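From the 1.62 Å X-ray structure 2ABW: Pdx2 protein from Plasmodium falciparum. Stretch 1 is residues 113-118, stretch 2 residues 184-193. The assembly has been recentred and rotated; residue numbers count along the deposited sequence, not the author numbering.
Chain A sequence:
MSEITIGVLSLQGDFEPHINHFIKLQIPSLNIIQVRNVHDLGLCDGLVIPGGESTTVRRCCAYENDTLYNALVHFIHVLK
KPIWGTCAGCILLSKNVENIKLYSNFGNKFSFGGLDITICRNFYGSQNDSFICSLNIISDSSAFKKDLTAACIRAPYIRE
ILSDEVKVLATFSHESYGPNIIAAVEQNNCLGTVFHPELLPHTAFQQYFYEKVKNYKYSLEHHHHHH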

ATOM      1  N   GLY A 113       5.684  -9.766   0.782  1.00 18.20           N
ATOM      2  CA  GLY A 113       6.965  -9.201   0.311  1.00 16.63           C
ATOM      3  C   GLY A 113       6.780  -8.084  -0.723  1.00 15.99           C
ATOM      4  O   GLY A 113       5.638  -7.802  -1.124  1.00 17.68           O
ATOM      5  N   GLY A 114       7.938  -7.458  -1.091  1.00 15.33           N
ATOM      6  CA  GLY A 114       7.913  -6.431  -2.167  1.00 15.64           C
ATOM      7  C   GLY A 114       8.637  -5.151  -1.735  1.00 16.64           C
ATOM      8  O   GLY A 114       9.180  -4.445  -2.546  1.00 18.24           O
ATOM      9  N   LEU A 115       8.600  -4.857  -0.441  1.00 16.36           N
ATOM     10  CA  LEU A 115       9.369  -3.735   0.133  1.00 15.38           C
ATOM     11  C   LEU A 115      10.435  -4.279   1.092  1.00 15.36           C
ATOM     12  O   LEU A 115      10.069  -4.930   2.102  1.00 16.14           O
ATOM     13  N   ASP A 116      11.669  -4.008   0.766  1.00 16.09           N
ATOM     14  CA  ASP A 116      12.827  -4.486   1.603  1.00 17.92           C
ATOM     15  C   ASP A 116      13.014  -3.518   2.756  1.00 17.13           C
ATOM     16  O   ASP A 116      13.938  -2.719   2.793  1.00 17.68           O
ATOM     17  N   ILE A 117      12.070  -3.633   3.707  1.00 15.62           N
ATOM     18  CA  ILE A 117      12.080  -2.820   4.906  1.00 16.91           C
ATOM     19  C   ILE A 117      11.708  -3.675   6.107  1.00 16.97           C
ATOM     20  O   ILE A 117      11.135  -4.716   6.019  1.00 16.57           O
ATOM     21  N   THR A 118      12.075  -3.174   7.285  1.00 15.89           N
ATOM     22  CA  THR A 118      11.570  -3.705   8.534  1.00 15.71           C
ATOM     23  C   THR A 118      10.552  -2.762   9.088  1.00 16.82           C
ATOM     24  O   THR A 118      10.779  -1.531   9.194  1.00 16.25           O
ATOM     25  N   ALA A 184       6.328   7.021   3.428  1.00 14.62           N
ATOM     26  CA  ALA A 184       6.057   6.345   2.163  1.00 12.98           C
ATOM     27  C   ALA A 184       7.353   5.917   1.571  1.00 15.38           C
ATOM     28  O   ALA A 184       8.396   6.590   1.613  1.00 14.67           O
ATOM     29  N   VAL A 185       7.337   4.690   1.032  1.00 15.20           N
ATOM     30  CA  VAL A 185       8.492   4.122   0.320  1.00 15.17           C
ATOM     31  C   VAL A 185       8.023   3.539  -0.994  1.00 15.91           C
ATOM     32  O   VAL A 185       6.839   3.164  -1.127  1.00 15.72           O
ATOM     33  N   GLU A 186       8.947   3.422  -1.921  1.00 15.90           N
ATOM     34  CA  GLU A 186       8.634   2.822  -3.211  1.00 15.16           C
ATOM     35  C   GLU A 186       9.802   1.946  -3.614  1.00 16.89           C
ATOM     36  O   GLU A 186      10.974   2.357  -3.521  1.00 17.56           O
ATOM     37  N   GLN A 187       9.529   0.767  -4.127  1.00 14.73           N
ATOM     38  CA  GLN A 187      10.612  -0.149  -4.541  1.00 16.02           C
ATOM     39  C   GLN A 187      10.067  -0.912  -5.752  1.00 15.95           C
ATOM     40  O   GLN A 187       9.105  -1.645  -5.589  1.00 16.00           O
ATOM     41  N   ASN A 188      10.681  -0.668  -6.912  1.00 16.08           N
ATOM     42  CA  ASN A 188      10.245  -1.359  -8.135  1.00 15.01           C
ATOM     43  C   ASN A 188       8.731  -1.091  -8.280  1.00 14.89           C
ATOM     44  O   ASN A 188       8.324   0.082  -8.164  1.00 16.78           O
ATOM     45  N   ASN A 189       7.915  -2.137  -8.442  1.00 14.71           N
ATOM     46  CA  ASN A 189       6.490  -2.003  -8.628  1.00 14.89           C
ATOM     47  C   ASN A 189       5.620  -1.787  -7.386  1.00 14.76           C
ATOM     48  O   ASN A 189       4.380  -1.738  -7.464  1.00 15.63           O
ATOM     49  N   CYS A 190       6.259  -1.661  -6.221  1.00 14.71           N
ATOM     50  CA  CYS A 190       5.605  -1.566  -4.934  1.00 14.80           C
ATOM     51  C   CYS A 190       5.663  -0.206  -4.271  1.00 14.81           C
ATOM     52  O   CYS A 190       6.707   0.420  -4.230  1.00 15.89           O
ATOM     53  N   LEU A 191       4.529   0.242  -3.759  1.00 15.28           N
ATOM     54  CA  LEU A 191       4.416   1.477  -3.039  1.00 14.57           C
ATOM     55  C   LEU A 191       3.864   1.152  -1.717  1.00 14.28           C
ATOM     56  O   LEU A 191       2.920   0.364  -1.580  1.00 14.97           O
ATOM     57  N   GLY A 192       4.383   1.750  -0.657  1.00 15.63           N
ATOM     58  CA  GLY A 192       3.898   1.506   0.671  1.00 15.45           C
ATOM     59  C   GLY A 192       3.761   2.832   1.432  1.00 16.17           C
ATOM     60  O   GLY A 192       4.674   3.656   1.412  1.00 16.39           O
ATOM     61  N   THR A 193       2.632   2.977   2.137  1.00 15.83           N
ATOM     62  CA  THR A 193       2.353   4.166   2.978  1.00 15.04           C
ATOM     63  C   THR A 193       1.873   3.740   4.315  1.00 16.03           C
ATOM     64  O   THR A 193       1.151   2.721   4.444  1.00 16.63           O
TER

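A strand packed against a β-hairpin commonly combines an apolar interior with a polar clamp at its margin, and Pdx2 offers a compact example. Here the hairpin, Val-185 paired with Gly-192 and Gln-187 with Cys-190 through backbone hydrogen bonds, closes in a type II' turn, while the strand beginning at Leu-115 lies across it without any backbone-to-backbone hydrogen bond. Each direct hydrogen bond across the join therefore involves at least one side chain.

The apolar part centres on Leu-115. Its CA-to-CB bond points sideways, but the m, t rotamer (chi1 −64°, chi2 172°) brings the end of the side chain nearer the hairpin. Leu-115 CD2 rests 3.7 Å from Cys-190 CB and 3.9 Å from Gln-187 CB; Leu-115 CD1 lies 3.9 Å from Val-185 CG2 and 3.8 Å from Gly-192 CA. The last contact depends on a missing side chain, since a CB on Gly-192 would point toward the strand and clash with CD1. Val-185 (m) and Ile-117 (p, t) both point in, and Ile-117 CD1 extends the cluster more loosely, 4.2 Å from Val-185 CG2. Cys-190, also m, has its CA-to-CB bond pointing toward the other stretch, and its SG lies 3.7 Å from Gly-114 O; a CB on Gly-114 would collide with that sulfur.

The polar clamp belongs to Gln-187, whose extended t, t side chain carries its amide to Asp-116. Both ends of the amide are used: Asp-116 N donates to Gln-187 OE1 at 2.7 Å, and Gln-187 NE2 donates to Asp-116 OD2 at 3.0 Å, both nearly linear. Asp-116, in the m rotamer, thus offers a backbone donor and a carboxylate acceptor to one amide.

Solvent adds a bridge near the turn. Water 1 donates to Gly-114 O at 2.7 Å and accepts from Asn-188 ND2 at 3.1 Å, linking two residues that do not touch directly.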

ATOM      1  CB  LEU A 115       8.402  -2.799   0.897  1.00 16.41           C
ATOM      2  CG  LEU A 115       7.347  -2.112   0.022  1.00 17.46           C
ATOM      3  CD1 LEU A 115       6.374  -1.412   0.896  1.00 17.06           C
ATOM      4  CD2 LEU A 115       8.010  -1.236  -0.985  1.00 17.65           C
ATOM      5  CB  ASP A 116      14.052  -4.744   0.798  1.00 18.89           C
ATOM      6  CG  ASP A 116      13.869  -5.959  -0.146  1.00 24.89           C
ATOM      7  OD1 ASP A 116      13.025  -6.886   0.116  1.00 34.77           O
ATOM      8  OD2 ASP A 116      14.497  -5.908  -1.215  1.00 30.11           O
ATOM      9  CB  ILE A 117      11.048  -1.674   4.803  1.00 16.72           C
ATOM     10  CG1 ILE A 117       9.579  -2.188   4.774  1.00 16.26           C
ATOM     11  CG2 ILE A 117      11.396  -0.786   3.606  1.00 16.33           C
ATOM     12  CD1 ILE A 117       8.504  -1.114   4.499  1.00 16.95           C
ATOM     13  CB  THR A 118      12.704  -3.768   9.584  1.00 17.48           C
ATOM     14  OG1 THR A 118      13.733  -4.639   9.113  1.00 17.58           O
ATOM     15  CG2 THR A 118      12.265  -4.223  10.907  1.00 15.47           C
ATOM     16  CB  ALA A 184       5.356   7.267   1.258  1.00 13.04           C
ATOM     17  CB  VAL A 185       9.182   2.998   1.138  1.00 16.72           C
ATOM     18  CG1 VAL A 185       9.914   3.639   2.347  1.00 15.26           C
ATOM     19  CG2 VAL A 185       8.265   1.890   1.604  1.00 16.63           C
ATOM     20  CB  GLU A 186       8.363   3.953  -4.228  1.00 15.64           C
ATOM     21  CG  GLU A 186       7.837   3.418  -5.593  1.00 15.95           C
ATOM     22  CD  GLU A 186       7.277   4.538  -6.469  1.00 17.73           C
ATOM     23  OE1 GLU A 186       7.581   5.733  -6.179  1.00 20.34           O
ATOM     24  OE2 GLU A 186       6.657   4.265  -7.484  1.00 20.27           O
ATOM     25  CB  GLN A 187      10.990  -1.160  -3.468  1.00 16.76           C
ATOM     26  CG  GLN A 187      12.203  -2.010  -3.895  1.00 17.64           C
ATOM     27  CD  GLN A 187      12.630  -2.942  -2.861  1.00 17.58           C
ATOM     28  OE1 GLN A 187      12.075  -2.967  -1.735  1.00 19.85           O
ATOM     29  NE2 GLN A 187      13.615  -3.803  -3.231  1.00 20.78           N
ATOM     30  CB  ASN A 188      10.573  -2.830  -8.096  1.00 17.69           C
ATOM     31  CG  ASN A 188      12.036  -3.141  -7.873  1.00 20.76           C
ATOM     32  OD1 ASN A 188      12.852  -2.655  -8.607  1.00 24.81           O
ATOM     33  ND2 ASN A 188      12.355  -3.913  -6.799  1.00 26.36           N
ATOM     34  CB  ASN A 189       5.960  -3.227  -9.373  1.00 14.03           C
ATOM     35  CG  ASN A 189       6.308  -4.522  -8.703  1.00 16.31           C
ATOM     36  OD1 ASN A 189       7.476  -4.790  -8.448  1.00 17.64           O
ATOM     37  ND2 ASN A 189       5.286  -5.408  -8.439  1.00 15.40           N
ATOM     38  CB  CYS A 190       6.229  -2.556  -3.956  1.00 14.52           C
ATOM     39  SG  CYS A 190       6.117  -4.299  -4.534  1.00 18.73           S
ATOM     40  CB  LEU A 191       3.439   2.419  -3.779  1.00 14.68           C
ATOM     41  CG  LEU A 191       3.013   3.711  -3.131  1.00 16.13           C
ATOM     42  CD1 LEU A 191       4.252   4.666  -3.016  1.00 17.25           C
ATOM     43  CD2 LEU A 191       1.902   4.372  -3.930  1.00 16.75           C
ATOM     44  CB  THR A 193       1.321   5.045   2.277  1.00 15.43           C
ATOM     45  OG1 THR A 193       0.133   4.280   1.932  1.00 16.95           O
ATOM     46  CG2 THR A 193       1.944   5.697   1.009  1.00 17.43           C
TER
HETATM   47  O   HOH W   1      10.102  -5.030  -4.992  1.00 24.39           O